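Local coordinates for protein nucleoporin NUP116 (Candida glabrata, PDB 3NF5) that is a probable structural constituent of the nuclear pore complex, represented here by its C-terminal, pore-targeting domain of the Nup98 autopeptidase family, at residues N38-N43 against K48-D53; V77-N82 against A97-Y102. One frame throughout, in Å; residues are numbered along the deposited sequence.

Interaction 1. Residues N38-N43 against K48-D53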
ATOM      1  N   ASN A  38       4.385 -14.193  -1.168  1.00 16.91           N
ATOM      2  CA  ASN A  38       4.249 -13.351   0.029  1.00 17.34           C
ATOM      3  C   ASN A  38       4.985 -12.017  -0.110  1.00 18.20           C
ATOM      4  O   ASN A  38       5.634 -11.581   0.872  1.00 18.72           O
ATOM      5  CB  ASN A  38       4.752 -14.072   1.298  1.00 19.82           C
ATOM      6  CG  ASN A  38       3.964 -15.353   1.564  1.00 21.54           C
ATOM      7  OD1 ASN A  38       2.866 -15.524   1.046  1.00 26.11           O
ATOM      8  ND2 ASN A  38       4.527 -16.245   2.347  1.00 29.60           N
ATOM      9  N   LEU A  39       4.957 -11.434  -1.313  1.00 15.89           N
ATOM     10  CA  LEU A  39       5.501 -10.062  -1.492  1.00 15.53           C
ATOM     11  C   LEU A  39       4.690  -9.016  -0.639  1.00 14.78           C
ATOM     12  O   LEU A  39       3.442  -8.949  -0.674  1.00 13.19           O
ATOM     13  CB  LEU A  39       5.578  -9.628  -2.969  1.00 14.38           C
ATOM     14  CG  LEU A  39       6.034  -8.210  -3.377  1.00 15.94           C
ATOM     15  CD1 LEU A  39       7.488  -8.165  -3.043  1.00 18.91           C
ATOM     16  CD2 LEU A  39       5.864  -7.850  -4.837  1.00 16.52           C
ATOM     17  N   VAL A  40       5.454  -8.202   0.086  1.00 15.48           N
ATOM     18  CA  VAL A  40       4.908  -7.150   0.954  1.00 15.62           C
ATOM     19  C   VAL A  40       5.631  -5.886   0.647  1.00 14.57           C
ATOM     20  O   VAL A  40       6.882  -5.832   0.694  1.00 14.35           O
ATOM     21  CB  VAL A  40       5.039  -7.454   2.477  1.00 16.25           C
ATOM     22  CG1 VAL A  40       4.399  -6.378   3.253  1.00 16.67           C
ATOM     23  CG2 VAL A  40       4.404  -8.810   2.825  1.00 16.77           C
ATOM     24  N   VAL A  41       4.864  -4.845   0.318  1.00 13.76           N
ATOM     25  CA  VAL A  41       5.477  -3.534   0.155  1.00 14.74           C
ATOM     26  C   VAL A  41       4.722  -2.616   1.127  1.00 13.92           C
ATOM     27  O   VAL A  41       3.505  -2.443   0.973  1.00 13.31           O
ATOM     28  CB  VAL A  41       5.357  -3.004  -1.286  1.00 13.56           C
ATOM     29  CG1 VAL A  41       6.044  -1.546  -1.463  1.00 15.96           C
ATOM     30  CG2 VAL A  41       5.882  -4.029  -2.360  1.00 15.07           C
ATOM     31  N   GLY A  42       5.416  -1.966   2.072  1.00 13.35           N
ATOM     32  CA  GLY A  42       4.704  -1.066   2.971  1.00 13.56           C
ATOM     33  C   GLY A  42       5.412   0.258   3.265  1.00 16.35           C
ATOM     34  O   GLY A  42       6.603   0.454   2.956  1.00 15.41           O
ATOM     35  N   ASN A  43       4.654   1.145   3.907  1.00 18.00           N
ATOM     36  CA  ASN A  43       5.135   2.392   4.399  1.00 18.51           C
ATOM     37  C   ASN A  43       4.651   2.415   5.854  1.00 19.66           C
ATOM     38  O   ASN A  43       3.476   2.380   6.098  1.00 17.38           O
ATOM     39  CB  ASN A  43       4.542   3.528   3.595  1.00 19.02           C
ATOM     40  CG  ASN A  43       5.034   4.895   4.094  1.00 21.33           C
ATOM     41  OD1 ASN A  43       5.049   5.152   5.326  1.00 21.78           O
ATOM     42  ND2 ASN A  43       5.490   5.717   3.182  1.00 19.79           N
ATOM     43  N   LYS A  48       0.159  -0.586   3.791  1.00 14.01           N
ATOM     44  CA  LYS A  48       0.922  -1.638   3.135  1.00 14.59           C
ATOM     45  C   LYS A  48       0.059  -2.426   2.155  1.00 14.15           C
ATOM     46  O   LYS A  48      -1.165  -2.476   2.256  1.00 14.17           O
ATOM     47  CB  LYS A  48       1.524  -2.616   4.121  1.00 14.13           C
ATOM     48  CG  LYS A  48       0.579  -3.363   5.071  1.00 17.36           C
ATOM     49  CD  LYS A  48       1.316  -4.340   5.994  1.00 17.63           C
ATOM     50  CE  LYS A  48       0.400  -4.937   7.081  1.00 20.18           C
ATOM     51  NZ  LYS A  48       1.158  -6.003   7.800  1.00 16.55           N
ATOM     52  N   ILE A  49       0.751  -3.073   1.231  1.00 14.28           N
ATOM     53  CA  ILE A  49       0.102  -4.056   0.363  1.00 13.12           C
ATOM     54  C   ILE A  49       0.806  -5.426   0.463  1.00 13.05           C
ATOM     55  O   ILE A  49       2.047  -5.522   0.499  1.00 13.07           O
ATOM     56  CB  ILE A  49       0.030  -3.527  -1.088  1.00 12.11           C
ATOM     57  CG1 ILE A  49      -0.773  -4.522  -1.957  1.00  9.78           C
ATOM     58  CG2 ILE A  49       1.371  -3.208  -1.598  1.00 13.12           C
ATOM     59  CD1 ILE A  49      -1.162  -3.975  -3.324  1.00 11.68           C
ATOM     60  N   GLU A  50      -0.026  -6.457   0.587  1.00 13.93           N
ATOM     61  CA  GLU A  50       0.409  -7.885   0.832  1.00 14.29           C
ATOM     62  C   GLU A  50      -0.242  -8.670  -0.332  1.00 12.72           C
ATOM     63  O   GLU A  50      -1.432  -8.851  -0.366  1.00 12.07           O
ATOM     64  CB  GLU A  50      -0.037  -8.375   2.205  1.00 13.94           C
ATOM     65  CG  GLU A  50       0.687  -7.625   3.337  1.00 17.11           C
ATOM     66  CD  GLU A  50      -0.014  -7.683   4.671  1.00 20.47           C
ATOM     67  OE1 GLU A  50       0.681  -7.586   5.721  1.00 27.88           O
ATOM     68  OE2 GLU A  50      -1.249  -7.770   4.693  1.00 25.63           O
ATOM     69  N   PHE A  51       0.561  -9.018  -1.321  1.00 13.21           N
ATOM     70  CA  PHE A  51       0.101  -9.754  -2.475  1.00 14.77           C
ATOM     71  C   PHE A  51      -0.189 -11.199  -2.064  1.00 15.19           C
ATOM     72  O   PHE A  51       0.616 -11.840  -1.402  1.00 17.04           O
ATOM     73  CB  PHE A  51       1.123  -9.691  -3.596  1.00 15.17           C
ATOM     74  CG  PHE A  51       1.263  -8.341  -4.157  1.00 15.29           C
ATOM     75  CD1 PHE A  51       2.193  -7.466  -3.634  1.00 13.96           C
ATOM     76  CD2 PHE A  51       0.387  -7.907  -5.110  1.00 15.02           C
ATOM     77  CE1 PHE A  51       2.281  -6.183  -4.115  1.00 13.44           C
ATOM     78  CE2 PHE A  51       0.434  -6.633  -5.583  1.00 14.55           C
ATOM     79  CZ  PHE A  51       1.400  -5.755  -5.084  1.00 15.95           C
ATOM     80  N   LEU A  52      -1.359 -11.668  -2.419  1.00 14.56           N
ATOM     81  CA  LEU A  52      -1.847 -12.947  -1.925  1.00 14.80           C
ATOM     82  C   LEU A  52      -1.653 -14.041  -2.963  1.00 17.08           C
ATOM     83  O   LEU A  52      -1.697 -15.192  -2.621  1.00 19.80           O
ATOM     84  CB  LEU A  52      -3.277 -12.824  -1.516  1.00 13.47           C
ATOM     85  CG  LEU A  52      -3.491 -11.833  -0.401  1.00 12.79           C
ATOM     86  CD1 LEU A  52      -4.995 -11.670  -0.157  1.00 18.10           C
ATOM     87  CD2 LEU A  52      -2.804 -12.273   0.855  1.00 18.07           C
ATOM     88  N   ASP A  53      -1.422 -13.688  -4.225  1.00 19.09           N
ATOM     89  CA  ASP A  53      -0.905 -14.656  -5.178  1.00 21.19           C
ATOM     90  C   ASP A  53       0.551 -14.407  -5.494  1.00 20.63           C
ATOM     91  O   ASP A  53       1.018 -13.272  -5.318  1.00 22.16           O
ATOM     92  CB  ASP A  53      -1.697 -14.541  -6.441  1.00 21.25           C
ATOM     93  CG  ASP A  53      -3.158 -15.036  -6.285  1.00 23.66           C
ATOM     94  OD1 ASP A  53      -3.446 -15.971  -5.477  1.00 29.84           O
ATOM     95  OD2 ASP A  53      -3.998 -14.409  -6.968  1.00 30.74           O
TER
HETATM   96  O   HOH W   1       1.787 -14.771  -2.098  1.00 22.23           O
HETATM   97  O   HOH W   2       3.447 -12.373  -3.752  1.00 14.92           O
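A beta hairpin in the larger antiparallel sheet of this Nup116 C-terminal domain pairs Val40, Val41 and Gly42 with Glu50, Ile49 and Lys48. The two short strands run antiparallel, at 174°, with axes 4.6 Å apart. Val41 and Ile49 form the hydrogen-bonded pair. Val41 N donates to Ile49 O at 2.9 Å, and Ile49 N returns a nearly straight bond to Val41 O at 2.8 Å. Next along the ladder, Phe51 N donates to Leu39 O at 3.0 Å. The same carbonyl oxygen sits at the edge of the Phe51 ring, near its plane. The Leu39 and Phe51 side chains lie side by side and point the same way. CG of Leu39 is turned away from its own backbone N (chi1 176°), and CD2 then rests 3.9 Å from Phe51 CD1. Ile49 CG1 lies over one ring face, offset toward the rim. Leu93 adds to this buried side. Ile49 CG2 also packs on Val41 CB, and Val70 of strand 70-73 touches both residues. On the other face, both methyls of Val40 straddle Glu50 CG. Beside them Lys48 CB packs on Gly42 CA at 3.7 Å. The Lys48 chain then runs out extended to a salt bridge of NZ with Glu50 OE1 on its own strand, 2.7 Å long, met on the syn side but 33° out of the carboxylate plane. Ahead of strand 40-43 and past the end of 48-51, water 1 accepts from Asn38 N and can donate to Phe51 O. Water 2 accepts from Leu39 N and can donate to Asp53 O, lying 3.0 Å from each.

Interaction 2. Residues V77-N82 against A97-Y102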
ATOM      1  N   VAL A  77      -3.810   5.379  -1.220  1.00 17.73           N
ATOM      2  CA  VAL A  77      -3.019   4.354  -1.937  1.00 17.96           C
ATOM      3  C   VAL A  77      -2.973   4.622  -3.441  1.00 18.72           C
ATOM      4  O   VAL A  77      -4.020   4.658  -4.099  1.00 19.18           O
ATOM      5  CB  VAL A  77      -3.641   2.958  -1.732  1.00 19.12           C
ATOM      6  CG1 VAL A  77      -2.604   1.829  -2.118  1.00 18.72           C
ATOM      7  CG2 VAL A  77      -4.119   2.826  -0.375  1.00 14.49           C
ATOM      8  N   LEU A  78      -1.765   4.819  -3.975  1.00 19.32           N
ATOM      9  CA  LEU A  78      -1.525   5.125  -5.378  1.00 19.56           C
ATOM     10  C   LEU A  78      -0.665   4.011  -5.968  1.00 20.42           C
ATOM     11  O   LEU A  78       0.499   3.844  -5.590  1.00 19.03           O
ATOM     12  CB  LEU A  78      -0.764   6.420  -5.474  1.00 20.10           C
ATOM     13  CG  LEU A  78      -1.403   7.663  -4.783  1.00 22.05           C
ATOM     14  CD1 LEU A  78      -0.476   8.907  -4.895  1.00 21.06           C
ATOM     15  CD2 LEU A  78      -2.887   7.974  -5.225  1.00 21.49           C
ATOM     16  N   LEU A  79      -1.242   3.235  -6.865  1.00 20.47           N
ATOM     17  CA  LEU A  79      -0.519   2.126  -7.484  1.00 21.06           C
ATOM     18  C   LEU A  79      -0.259   2.466  -8.968  1.00 21.48           C
ATOM     19  O   LEU A  79      -1.190   2.846  -9.684  1.00 20.67           O
ATOM     20  CB  LEU A  79      -1.360   0.877  -7.351  1.00 20.98           C
ATOM     21  CG  LEU A  79      -1.770   0.485  -5.936  1.00 20.98           C
ATOM     22  CD1 LEU A  79      -2.759  -0.709  -5.958  1.00 20.09           C
ATOM     23  CD2 LEU A  79      -0.521   0.226  -4.993  1.00 20.54           C
ATOM     24  N   TYR A  80       0.989   2.296  -9.425  1.00 22.56           N
ATOM     25  CA  TYR A  80       1.383   2.636 -10.793  1.00 23.42           C
ATOM     26  C   TYR A  80       0.943   4.043 -11.201  1.00 25.31           C
ATOM     27  O   TYR A  80       0.582   4.273 -12.333  1.00 25.39           O
ATOM     28  CB  TYR A  80       0.814   1.619 -11.775  1.00 23.44           C
ATOM     29  CG  TYR A  80       1.686   0.407 -11.914  1.00 22.33           C
ATOM     30  CD1 TYR A  80       1.871  -0.466 -10.857  1.00 22.82           C
ATOM     31  CD2 TYR A  80       2.293   0.125 -13.104  1.00 22.00           C
ATOM     32  CE1 TYR A  80       2.663  -1.542 -10.978  1.00 18.82           C
ATOM     33  CE2 TYR A  80       3.071  -0.988 -13.238  1.00 22.68           C
ATOM     34  CZ  TYR A  80       3.239  -1.815 -12.177  1.00 21.28           C
ATOM     35  OH  TYR A  80       4.028  -2.882 -12.355  1.00 22.86           O
ATOM     36  N   ASN A  81       1.023   4.992 -10.282  1.00 26.47           N
ATOM     37  CA  ASN A  81       0.490   6.339 -10.517  1.00 26.92           C
ATOM     38  C   ASN A  81       1.312   7.108 -11.542  1.00 28.43           C
ATOM     39  O   ASN A  81       0.811   8.050 -12.138  1.00 29.82           O
ATOM     40  CB  ASN A  81       0.497   7.080  -9.168  1.00 26.81           C
ATOM     41  CG  ASN A  81      -0.413   8.302  -9.127  1.00 29.72           C
ATOM     42  OD1 ASN A  81       0.070   9.428  -8.919  1.00 28.71           O
ATOM     43  ND2 ASN A  81      -1.717   8.077  -9.187  1.00 29.22           N
ATOM     44  N   ASN A  82       2.578   6.751 -11.721  1.00 29.34           N
ATOM     45  CA  ASN A  82       3.461   7.437 -12.651  1.00 31.00           C
ATOM     46  C   ASN A  82       3.644   6.668 -13.920  1.00 30.99           C
ATOM     47  O   ASN A  82       4.589   6.938 -14.650  1.00 33.16           O
ATOM     48  CB  ASN A  82       4.841   7.637 -12.048  1.00 31.84           C
ATOM     49  CG  ASN A  82       4.789   8.241 -10.690  1.00 35.36           C
ATOM     50  OD1 ASN A  82       4.169   9.291 -10.506  1.00 41.52           O
ATOM     51  ND2 ASN A  82       5.393   7.563  -9.700  1.00 39.05           N
ATOM     52  N   ALA A  97      -4.562  -9.171  -3.659  1.00 12.95           N
ATOM     53  CA  ALA A  97      -3.759  -8.468  -2.644  1.00 12.74           C
ATOM     54  C   ALA A  97      -4.661  -8.019  -1.491  1.00 11.05           C
ATOM     55  O   ALA A  97      -5.860  -7.909  -1.652  1.00 10.89           O
ATOM     56  CB  ALA A  97      -2.983  -7.278  -3.258  1.00 13.37           C
ATOM     57  N   ARG A  98      -4.075  -7.821  -0.329  1.00 11.72           N
ATOM     58  CA  ARG A  98      -4.772  -7.285   0.818  1.00 10.66           C
ATOM     59  C   ARG A  98      -4.016  -6.007   1.066  1.00 12.09           C
ATOM     60  O   ARG A  98      -2.716  -5.996   1.183  1.00  9.76           O
ATOM     61  CB  ARG A  98      -4.679  -8.202   2.026  1.00 11.55           C
ATOM     62  CG  ARG A  98      -5.187  -7.605   3.316  1.00 13.23           C
ATOM     63  CD  ARG A  98      -5.272  -8.607   4.495  1.00 16.18           C
ATOM     64  NE  ARG A  98      -6.282  -9.662   4.306  1.00 15.57           N
ATOM     65  CZ  ARG A  98      -6.028 -10.949   4.102  1.00 18.63           C
ATOM     66  NH1 ARG A  98      -4.772 -11.434   4.043  1.00 16.79           N
ATOM     67  NH2 ARG A  98      -7.058 -11.766   3.939  1.00 22.07           N
ATOM     68  N   ILE A  99      -4.819  -4.954   1.175  1.00 12.27           N
ATOM     69  CA  ILE A  99      -4.300  -3.590   1.440  1.00 13.60           C
ATOM     70  C   ILE A  99      -4.743  -3.065   2.815  1.00 13.76           C
ATOM     71  O   ILE A  99      -5.910  -3.208   3.208  1.00 14.82           O
ATOM     72  CB  ILE A  99      -4.729  -2.680   0.294  1.00 11.91           C
ATOM     73  CG1 ILE A  99      -4.163  -3.252  -1.040  1.00 12.22           C
ATOM     74  CG2 ILE A  99      -4.210  -1.187   0.582  1.00 15.14           C
ATOM     75  CD1 ILE A  99      -4.519  -2.571  -2.303  1.00 17.51           C
ATOM     76  N   SER A 100      -3.801  -2.531   3.585  1.00 14.94           N
ATOM     77  CA  SER A 100      -4.115  -1.914   4.872  1.00 14.43           C
ATOM     78  C   SER A 100      -3.710  -0.410   4.794  1.00 15.37           C
ATOM     79  O   SER A 100      -2.636  -0.108   4.338  1.00 15.77           O
ATOM     80  CB  SER A 100      -3.354  -2.594   6.022  1.00 14.57           C
ATOM     81  OG  SER A 100      -3.587  -4.018   6.090  1.00 18.17           O
ATOM     82  N   CYS A 101      -4.612   0.474   5.194  1.00 16.37           N
ATOM     83  CA  CYS A 101      -4.390   1.954   5.259  1.00 18.77           C
ATOM     84  C   CYS A 101      -4.552   2.424   6.724  1.00 18.20           C
ATOM     85  O   CYS A 101      -5.501   2.023   7.428  1.00 15.78           O
ATOM     86  CB  CYS A 101      -5.391   2.642   4.391  1.00 19.49           C
ATOM     87  SG  CYS A 101      -5.289   2.274   2.659  1.00 30.27           S
ATOM     88  N   TYR A 102      -3.577   3.204   7.207  1.00 17.79           N
ATOM     89  CA  TYR A 102      -3.490   3.541   8.631  1.00 18.55           C
ATOM     90  C   TYR A 102      -4.008   4.954   8.836  1.00 19.26           C
ATOM     91  O   TYR A 102      -3.940   5.756   7.937  1.00 19.07           O
ATOM     92  CB  TYR A 102      -2.013   3.454   9.085  1.00 18.61           C
ATOM     93  CG  TYR A 102      -1.319   2.151   8.777  1.00 17.31           C
ATOM     94  CD1 TYR A 102      -1.974   0.932   8.907  1.00 23.72           C
ATOM     95  CD2 TYR A 102       0.025   2.137   8.474  1.00 19.15           C
ATOM     96  CE1 TYR A 102      -1.297  -0.265   8.685  1.00 20.78           C
ATOM     97  CE2 TYR A 102       0.743   0.952   8.258  1.00 22.90           C
ATOM     98  CZ  TYR A 102       0.075  -0.234   8.333  1.00 22.76           C
ATOM     99  OH  TYR A 102       0.792  -1.375   8.121  1.00 24.54           O
TER
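Strands 77-79 and 97-101 pass each other at 140° with their axes 10.1 Å apart, too far for backbone pairing. No hydrogen bond links the two segments. They belong to different antiparallel sheets of the Nup98-type autopeptidase family domain: 77-79 pairs with 70-73 in a two-stranded hairpin, and 97-101 is an inner strand of the larger sheet, between 47-51 and 147-152. The contact is a face-to-face meeting of these sheets through apolar side chains. Val77, Leu79, Ile99 and Cys101 all send their CB atoms toward the opposite segment. Val77 does most of the touching, with one methyl. Its CG2 lies anti to its own carbonyl carbon and beside the backbone N, and from there it reaches two residues of the facing strand. It meets the Ile99 CG2 methyl at 4.1 Å, the two side chains passing at a slant. The same Val77 methyl stands 3.3 Å from Cys101 SG, a close approach of sulfur to carbon. Ile99 is the residue shared by both halves of the contact. Its two branches part at CB: CG2 serves Val77, while CG1 carries CD1 toward Leu79. Ile99 is buried and also touches Ile49 and Phe150 on the neighbouring strands of its sheet. From the hairpin, Phe72 packs on Val77 and Val70 on Leu79. Leu156, near the end of the modelled chain, touches Leu79 as well. The contact thins out at this end, where Leu79 CD1 approaches Ile99 CD1 only to 4.5 Å.

Following the chain from the N terminus, interaction 1 comes first. It closes a short hairpin, with four residues between 38-43 and 48-53. Interaction 2 opens later and closes a longer loop of fourteen residues without helix or strand, between 77-82 and 97-102. The two are in series; neither nests in nor crosses the other. Their centres are about 10 Å apart, and they meet where strands 47-51 and 97-101 are neighbours in the larger sheet. There Glu50 N probably bonds to Arg98 O, and Lys48 N to Ser100 O. Interaction 1 joins the second and third strands across the larger sheet, and interaction 2 ties that sheet to the small hairpin packed on its face.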